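Local coordinates for beta-xylosidase (Uncultured organism, PDB 4MLG), which probably hydrolyses xylo-oligosaccharides, releasing xylose units from their non-reducing ends, as a family 43 glycoside hydrolase with a beta-propeller fold, at residues A[268-274]-A[287-292]; A[1-7]-A[302-307]; A[243-249]-A[261-267]. All blocks are in the same frame, centred on the assembly; numbering follows the deposited sequence.

Contact 1: residues A[268-274]-A[287-292]. With CA (calcium ion), chain M; SO4 (sulfate ion), chain N.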
# COMPACT_ATOMS: atom_id res chain seq x y z
N VAL A 268 0.28 22.11 25.63
CA VAL A 268 1.59 22.76 25.60
C VAL A 268 1.67 23.77 24.47
O VAL A 268 0.77 23.86 23.64
CB VAL A 268 2.72 21.73 25.41
CG1 VAL A 268 2.71 20.71 26.54
CG2 VAL A 268 2.59 21.04 24.06
N VAL A 269 2.75 24.54 24.44
CA VAL A 269 2.98 25.48 23.35
C VAL A 269 3.20 24.72 22.06
O VAL A 269 4.18 23.99 21.91
CB VAL A 269 4.18 26.41 23.62
CG1 VAL A 269 4.52 27.22 22.38
CG2 VAL A 269 3.88 27.33 24.79
N GLY A 270 2.27 24.89 21.11
CA GLY A 270 2.30 24.13 19.88
C GLY A 270 1.06 23.26 19.78
O GLY A 270 0.49 22.87 20.80
N TRP A 271 0.64 22.96 18.55
CA TRP A 271 -0.58 22.20 18.33
C TRP A 271 -0.41 20.74 18.73
O TRP A 271 -1.33 20.11 19.24
CB TRP A 271 -1.00 22.30 16.86
CG TRP A 271 -2.42 21.88 16.60
CD1 TRP A 271 -3.50 22.70 16.49
CD2 TRP A 271 -2.90 20.55 16.42
NE1 TRP A 271 -4.63 21.96 16.25
CE2 TRP A 271 -4.29 20.64 16.20
CE3 TRP A 271 -2.30 19.29 16.41
CZ2 TRP A 271 -5.09 19.51 15.98
CZ3 TRP A 271 -3.09 18.17 16.20
CH2 TRP A 271 -4.47 18.29 15.99
N THR A 272 0.79 20.20 18.49
CA THR A 272 1.03 18.79 18.73
C THR A 272 1.62 18.52 20.11
O THR A 272 2.36 19.34 20.65
CB THR A 272 1.98 18.20 17.67
OG1 THR A 272 3.29 18.77 17.84
CG2 THR A 272 1.47 18.50 16.27
N THR A 273 1.28 17.37 20.67
CA THR A 273 1.90 16.89 21.90
C THR A 273 2.22 15.40 21.77
O THR A 273 1.36 14.60 21.39
CB THR A 273 1.03 17.19 23.14
OG1 THR A 273 1.68 16.69 24.32
CG2 THR A 273 -0.36 16.56 23.02
N HIS A 274 3.46 15.04 22.04
CA HIS A 274 3.92 13.67 21.87
C HIS A 274 4.84 13.31 23.02
O HIS A 274 5.50 14.18 23.58
CB HIS A 274 4.67 13.52 20.54
CG HIS A 274 4.61 12.14 19.96
ND1 HIS A 274 3.89 11.85 18.83
CD2 HIS A 274 5.19 10.98 20.36
CE1 HIS A 274 4.02 10.56 18.55
NE2 HIS A 274 4.80 10.02 19.46
N PHE A 287 9.17 12.29 28.84
CA PHE A 287 9.80 12.98 27.72
C PHE A 287 8.72 13.46 26.76
O PHE A 287 7.82 12.70 26.41
CB PHE A 287 10.77 12.06 26.99
CG PHE A 287 11.97 11.67 27.80
CD1 PHE A 287 13.16 12.36 27.68
CD2 PHE A 287 11.91 10.60 28.68
CE1 PHE A 287 14.27 12.01 28.43
CE2 PHE A 287 13.02 10.24 29.43
CZ PHE A 287 14.20 10.95 29.30
N HIS A 288 8.80 14.73 26.36
CA HIS A 288 7.82 15.30 25.44
C HIS A 288 8.41 16.50 24.71
O HIS A 288 9.63 16.65 24.65
CB HIS A 288 6.54 15.70 26.19
CG HIS A 288 6.77 16.65 27.32
ND1 HIS A 288 7.40 16.28 28.48
CD2 HIS A 288 6.43 17.95 27.47
CE1 HIS A 288 7.45 17.32 29.30
NE2 HIS A 288 6.87 18.34 28.71
N HIS A 289 7.56 17.35 24.15
CA HIS A 289 8.03 18.54 23.45
C HIS A 289 7.04 19.70 23.46
O HIS A 289 5.84 19.51 23.66
CB HIS A 289 8.43 18.21 22.00
CG HIS A 289 7.29 17.74 21.15
ND1 HIS A 289 7.33 16.56 20.43
CD2 HIS A 289 6.08 18.30 20.88
CE1 HIS A 289 6.19 16.41 19.77
NE2 HIS A 289 5.42 17.45 20.02
N ASP A 290 7.55 20.91 23.23
CA ASP A 290 6.71 22.07 22.95
C ASP A 290 7.43 23.03 22.00
O ASP A 290 8.60 22.82 21.67
CB ASP A 290 6.28 22.78 24.24
CG ASP A 290 7.44 23.16 25.14
OD1 ASP A 290 8.58 23.29 24.64
OD2 ASP A 290 7.21 23.34 26.35
N CYS A 291 6.73 24.07 21.57
CA CYS A 291 7.29 24.98 20.57
C CYS A 291 7.68 26.33 21.16
O CYS A 291 7.49 27.37 20.53
CB CYS A 291 6.30 25.16 19.42
SG CYS A 291 5.74 23.60 18.70
N VAL A 292 8.23 26.30 22.37
CA VAL A 292 8.70 27.52 23.03
C VAL A 292 9.95 28.14 22.39
O VAL A 292 9.96 29.35 22.13
CB VAL A 292 8.89 27.31 24.56
CG1 VAL A 292 9.52 28.54 25.19
CG2 VAL A 292 7.56 26.99 25.23
CA CA M . 5.85 7.52 20.15
S SO4 N . 3.40 13.22 14.38
O1 SO4 N . 4.72 13.84 14.31
O2 SO4 N . 3.13 12.81 15.76
O3 SO4 N . 2.39 14.19 13.95
O4 SO4 N . 3.37 12.05 13.52
O HOH W 1 4.52 17.48 23.89
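Strand 287-290 and the loop 268-274 run past each other in a largely buried layer close to the calcium site. At Phe287 the loop is met by backbone alone; its ring leads away, to pack on Leu25, Ile27 and Val305. His288 follows, its CA making a CA-H...O contact of 3.2 Å with the carbonyl O of His274, while its imidazole ND1 bonds back to the carbonyl of Leu286. His289 fills the gap between the chains: its CE1 lies 3.4 Å from CB of His274, and its NE2 makes a weak 3.3 Å hydrogen bond with OG1 of Thr272. A flat ring with two polar nitrogens suits this place, since ND1 is also held, by the backbone N of Asp15. Where the backbones part (Thr273 to His289, 6.5 Å between CA atoms) a water links them, accepting from His274 N (3.2 Å) and donating to His289 O (2.4 Å). Asp290 packs its CB 3.9 Å from CB of Val268, and its carboxylate turns to Lys304, Tyr6 and Thr322. Cys291 N then donates to O of Val269 (2.6 Å), and its SG sits 3.7 Å from CA of Gly270, where a CB would clash with the sulphur. Val292 ends the run, CG2 against CG2 of Val269 at 3.7 Å, a small apolar contact. The loop so fastened presents His274, whose NE2 binds calcium at 2.8 Å alongside Asp85, a metal site consistent with the central calcium of other family 43 beta-propellers.

Contact 2: residues A[1-7]-A[302-307]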
# COMPACT_ATOMS: atom_id res chain seq x y z
N MET A 1 14.17 16.75 39.20
CA MET A 1 13.96 18.02 38.51
C MET A 1 12.64 18.67 38.92
O MET A 1 11.56 18.10 38.73
CB MET A 1 14.02 17.82 37.00
CG MET A 1 13.22 16.64 36.48
SD MET A 1 13.18 16.54 34.68
CE MET A 1 14.93 16.43 34.31
N LYS A 2 12.72 19.87 39.47
CA LYS A 2 11.53 20.62 39.86
C LYS A 2 10.92 21.30 38.64
O LYS A 2 9.70 21.51 38.58
CB LYS A 2 11.88 21.67 40.92
CG LYS A 2 12.41 21.09 42.22
CD LYS A 2 12.73 22.19 43.22
CE LYS A 2 13.26 21.61 44.52
NZ LYS A 2 13.60 22.68 45.51
N GLU A 3 11.76 21.62 37.67
CA GLU A 3 11.31 22.25 36.43
C GLU A 3 11.71 21.40 35.23
O GLU A 3 12.75 20.75 35.25
CB GLU A 3 11.90 23.66 36.30
CG GLU A 3 11.58 24.58 37.47
CD GLU A 3 10.11 24.92 37.56
OE1 GLU A 3 9.41 24.86 36.53
OE2 GLU A 3 9.64 25.24 38.68
N PRO A 4 10.86 21.40 34.18
CA PRO A 4 11.14 20.66 32.94
C PRO A 4 12.44 21.12 32.30
O PRO A 4 12.70 22.32 32.21
CB PRO A 4 9.95 21.03 32.05
CG PRO A 4 8.86 21.38 33.00
CD PRO A 4 9.54 22.04 34.16
N ARG A 5 13.25 20.17 31.85
CA ARG A 5 14.56 20.47 31.28
C ARG A 5 14.60 20.22 29.78
O ARG A 5 14.22 19.14 29.31
CB ARG A 5 15.64 19.64 31.97
CG ARG A 5 17.02 19.77 31.35
CD ARG A 5 17.97 18.71 31.89
NE ARG A 5 19.27 18.76 31.23
CZ ARG A 5 20.24 17.87 31.40
NH1 ARG A 5 20.05 16.84 32.22
NH2 ARG A 5 21.39 18.00 30.76
N TYR A 6 15.04 21.22 29.02
CA TYR A 6 15.24 21.07 27.59
C TYR A 6 16.58 20.38 27.33
O TYR A 6 17.61 20.79 27.86
CB TYR A 6 15.18 22.42 26.88
CG TYR A 6 13.79 22.99 26.77
CD1 TYR A 6 12.96 22.66 25.71
CD2 TYR A 6 13.29 23.86 27.74
CE1 TYR A 6 11.69 23.18 25.60
CE2 TYR A 6 12.01 24.38 27.65
CZ TYR A 6 11.21 24.04 26.57
OH TYR A 6 9.94 24.55 26.47
N LEU A 7 16.56 19.33 26.51
CA LEU A 7 17.74 18.50 26.30
C LEU A 7 18.58 18.90 25.09
O LEU A 7 19.80 18.95 25.17
CB LEU A 7 17.33 17.03 26.20
CG LEU A 7 16.54 16.49 27.39
CD1 LEU A 7 16.12 15.05 27.15
CD2 LEU A 7 17.36 16.61 28.66
N SER A 302 10.78 21.35 20.16
CA SER A 302 11.97 21.08 20.95
C SER A 302 11.63 20.11 22.07
O SER A 302 10.71 20.35 22.85
CB SER A 302 12.53 22.38 21.53
OG SER A 302 12.75 23.34 20.51
N LEU A 303 12.38 19.01 22.15
CA LEU A 303 12.08 17.99 23.15
C LEU A 303 12.49 18.41 24.57
O LEU A 303 13.44 19.16 24.76
CB LEU A 303 12.69 16.63 22.78
CG LEU A 303 14.12 16.49 22.25
CD1 LEU A 303 15.15 16.91 23.29
CD2 LEU A 303 14.36 15.06 21.82
N LYS A 304 11.74 17.91 25.55
CA LYS A 304 11.98 18.27 26.94
C LYS A 304 11.56 17.13 27.86
O LYS A 304 10.80 16.25 27.47
CB LYS A 304 11.21 19.55 27.28
CG LYS A 304 9.71 19.46 27.02
CD LYS A 304 9.04 20.81 27.16
CE LYS A 304 9.26 21.39 28.55
NZ LYS A 304 8.61 22.72 28.71
N VAL A 305 12.07 17.15 29.09
CA VAL A 305 11.78 16.08 30.04
C VAL A 305 11.28 16.61 31.38
O VAL A 305 11.85 17.56 31.93
CB VAL A 305 13.01 15.16 30.24
CG1 VAL A 305 14.25 15.98 30.58
CG2 VAL A 305 12.73 14.12 31.32
N ALA A 306 10.20 16.02 31.87
CA ALA A 306 9.66 16.37 33.18
C ALA A 306 9.49 15.11 34.02
O ALA A 306 9.13 14.05 33.49
CB ALA A 306 8.33 17.08 33.02
N GLU A 307 9.74 15.22 35.31
CA GLU A 307 9.62 14.08 36.21
C GLU A 307 8.17 13.66 36.39
O GLU A 307 7.29 14.49 36.63
CB GLU A 307 10.25 14.39 37.57
CG GLU A 307 10.21 13.23 38.55
CD GLU A 307 10.99 13.51 39.82
OE1 GLU A 307 11.50 14.63 39.97
OE2 GLU A 307 11.09 12.59 40.67
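Residues 5-6 form a short antiparallel ladder with strand 302-307. Arg5 and Val305 are the hydrogen-bonded pair: Arg5 N donates to O of Val305 (3.0 Å) and Val305 N to O of Arg5 (2.9 Å). Tyr6 and Lys304 follow as a non-hydrogen-bonded pair, CA atoms 4.3 Å apart; Pro4 CA to Val305 O (3.3 Å) and Lys304 CA to Arg5 O (3.4 Å) are CA-H...O contacts. Pro4, lacking an amide hydrogen, sits just before the ladder. Residues 5-6 thus add an outermost strand beside strand 302-308, completing a blade built by late strands of the chain, consistent with the way many beta-propellers close their ring with an N-terminal strand. On one face, Lys304 lays CB over the Tyr6 ring, 4.2 Å from its centroid, a CH-pi contact, and sends NZ to Tyr6 OH (3.2 Å); both polar ends also reach Asp290, which balances the lysine charge. Pro4 CB covers Lys304 CE at 3.6 Å. On the other face, branched Val305 receives Met1 CE on its CG1 at 3.8 Å and Leu7 CD2 at 3.7 Å, while Leu7 CB also meets Leu303 CD1 at 3.6 Å. Arg5 begins on that face but carries its guanidinium away to the carbonyl of Gly62. At the far end the amino terminus, Met1 N, forms a long, weak salt bridge (3.5 Å) with Glu307 OE1 and also bonds to Glu60.

Contact 3: residues A[243-249]-A[261-267]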
# COMPACT_ATOMS: atom_id res chain seq x y z
N THR A 243 -7.40 18.48 21.11
CA THR A 243 -7.62 18.96 22.47
C THR A 243 -6.29 19.06 23.21
O THR A 243 -6.24 19.47 24.37
CB THR A 243 -8.61 18.08 23.26
OG1 THR A 243 -8.24 16.70 23.12
CG2 THR A 243 -10.02 18.28 22.74
N HIS A 244 -5.21 18.69 22.52
CA HIS A 244 -3.85 18.90 22.99
C HIS A 244 -3.54 18.25 24.34
O HIS A 244 -2.82 18.82 25.15
CB HIS A 244 -3.54 20.41 23.05
CG HIS A 244 -4.00 21.17 21.84
ND1 HIS A 244 -5.31 21.53 21.65
CD2 HIS A 244 -3.32 21.65 20.78
CE1 HIS A 244 -5.43 22.19 20.51
NE2 HIS A 244 -4.23 22.28 19.96
N LEU A 245 -4.08 17.06 24.56
CA LEU A 245 -3.88 16.37 25.83
C LEU A 245 -3.09 15.08 25.66
O LEU A 245 -3.15 14.43 24.62
CB LEU A 245 -5.23 16.02 26.48
CG LEU A 245 -6.24 17.15 26.69
CD1 LEU A 245 -7.58 16.56 27.11
CD2 LEU A 245 -5.73 18.12 27.73
N ILE A 246 -2.34 14.72 26.70
CA ILE A 246 -1.75 13.39 26.79
C ILE A 246 -2.47 12.63 27.89
O ILE A 246 -2.20 12.82 29.08
CB ILE A 246 -0.24 13.44 27.08
CG1 ILE A 246 0.51 14.10 25.92
CG2 ILE A 246 0.31 12.03 27.31
CD1 ILE A 246 0.51 13.27 24.65
N CYS A 247 -3.41 11.77 27.49
CA CYS A 247 -4.20 11.01 28.45
C CYS A 247 -3.59 9.63 28.67
O CYS A 247 -2.57 9.29 28.07
CB CYS A 247 -5.64 10.87 27.97
SG CYS A 247 -6.53 12.44 27.82
N TYR A 248 -4.20 8.84 29.55
CA TYR A 248 -3.73 7.48 29.79
C TYR A 248 -4.85 6.57 30.28
O TYR A 248 -5.81 7.02 30.90
CB TYR A 248 -2.57 7.47 30.78
CG TYR A 248 -2.97 7.63 32.23
CD1 TYR A 248 -3.00 6.53 33.08
CD2 TYR A 248 -3.33 8.86 32.75
CE1 TYR A 248 -3.36 6.66 34.41
CE2 TYR A 248 -3.70 9.01 34.07
CZ TYR A 248 -3.72 7.90 34.90
OH TYR A 248 -4.08 8.04 36.22
N ALA A 249 -4.71 5.28 29.98
CA ALA A 249 -5.68 4.28 30.40
C ALA A 249 -4.97 3.11 31.06
O ALA A 249 -3.74 3.02 31.02
CB ALA A 249 -6.49 3.81 29.20
N ARG A 261 -8.40 6.82 32.42
CA ARG A 261 -8.16 7.20 33.80
C ARG A 261 -8.12 8.72 34.00
O ARG A 261 -8.86 9.26 34.82
CB ARG A 261 -6.87 6.56 34.32
CG ARG A 261 -6.98 5.07 34.56
CD ARG A 261 -7.95 4.80 35.70
NE ARG A 261 -8.37 3.40 35.74
CZ ARG A 261 -9.64 3.01 35.86
NH1 ARG A 261 -10.61 3.91 35.95
NH2 ARG A 261 -9.94 1.72 35.90
N GLY A 262 -7.26 9.40 33.25
CA GLY A 262 -7.13 10.83 33.39
C GLY A 262 -6.19 11.49 32.40
O GLY A 262 -5.99 11.00 31.29
N VAL A 263 -5.61 12.61 32.81
CA VAL A 263 -4.72 13.39 31.96
C VAL A 263 -3.31 13.43 32.53
O VAL A 263 -3.12 13.76 33.70
CB VAL A 263 -5.24 14.84 31.80
CG1 VAL A 263 -4.27 15.68 30.97
CG2 VAL A 263 -6.63 14.84 31.17
N ILE A 264 -2.33 13.09 31.70
CA ILE A 264 -0.93 13.17 32.12
C ILE A 264 -0.37 14.57 31.86
O ILE A 264 0.31 15.14 32.70
CB ILE A 264 -0.05 12.14 31.38
CG1 ILE A 264 -0.58 10.72 31.61
CG2 ILE A 264 1.39 12.24 31.84
CD1 ILE A 264 0.30 9.65 31.00
N LEU A 265 -0.68 15.11 30.68
CA LEU A 265 -0.14 16.40 30.27
C LEU A 265 -1.21 17.34 29.71
O LEU A 265 -1.91 17.00 28.76
CB LEU A 265 0.97 16.19 29.23
CG LEU A 265 1.79 17.43 28.86
CD1 LEU A 265 2.57 17.92 30.06
CD2 LEU A 265 2.71 17.14 27.69
N THR A 266 -1.31 18.52 30.32
CA THR A 266 -2.19 19.58 29.83
C THR A 266 -1.59 20.18 28.56
O THR A 266 -0.41 19.95 28.28
CB THR A 266 -2.37 20.66 30.91
OG1 THR A 266 -1.09 21.21 31.25
CG2 THR A 266 -3.01 20.08 32.16
N PRO A 267 -2.39 20.93 27.77
CA PRO A 267 -1.89 21.53 26.52
C PRO A 267 -0.56 22.26 26.65
O PRO A 267 -0.30 22.93 27.65
CB PRO A 267 -3.00 22.52 26.16
CG PRO A 267 -4.23 21.86 26.66
CD PRO A 267 -3.84 21.16 27.93
O HOH W 2 -0.48 18.11 26.00
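The surfaces of these two strands interlock around a kink. Opposite Ile246, strand 258-265 carries an extra residue: Ile246 O receives both Ile264 N (2.6 Å) and Leu265 N (3.2 Å), while Ile246 N returns a bond to Leu265 O (3.1 Å). The bulge brings Ile264 and Leu265 together against Ile246, whose CB meets CB of Leu265 at 3.7 Å and whose CG2 lies 4.1 Å from CB of Ile264; beta-branched and leucine chains fill this space without polar groups to satisfy. Beside it Tyr248 spreads a broad plate. Arg261 lays CB over the face of the Tyr248 ring, 3.8 Å from its centroid, and Ile264 CG1 approaches Tyr248 CD2 at 3.5 Å; side-chain-free Gly262 leaves the space beside the ring open. On the face of the sheet opposite Ile246 and Tyr248, the small Cys247 tucks SG 4.1 Å from CG2 of Val263. At the open end of the hairpin, away from its connecting turn, Leu245 CD2 rests on Pro267 CD at 3.6 Å. A water there bridges His244 O (2.6 Å) and Thr266 O (2.9 Å). Segments 246-249 and 261-263 run antiparallel, 166° between their directions, in a beta hairpin with a classic bulge, where strand 258-265 turns a corner at Ile264 within a large propeller sheet.

In the fold
Contact 1 is the most buried of the three and the one that includes a metal ligand; contacts 2 and 3 are partly buried, each with one exposed residue among those that touch. Contacts 1 and 2 meet on one sheet, where strands 283-290 and 302-308 are neighbours, joined by His288 O to Lys304 N and by Asp290 OD1 to Tyr6 OH. Contact 3 belongs to another sheet but reaches contact 1 through Ile246 and Leu265, which pack on Thr273. Chemistry follows place: imidazoles and a metal ligand in contact 1, a short ladder flanked by both charged and apolar side chains in contact 2, mostly apolar filling around a bulge in contact 3. Contact 2 pairs the N-terminal segment with a late strand, enclosing both others in sequence.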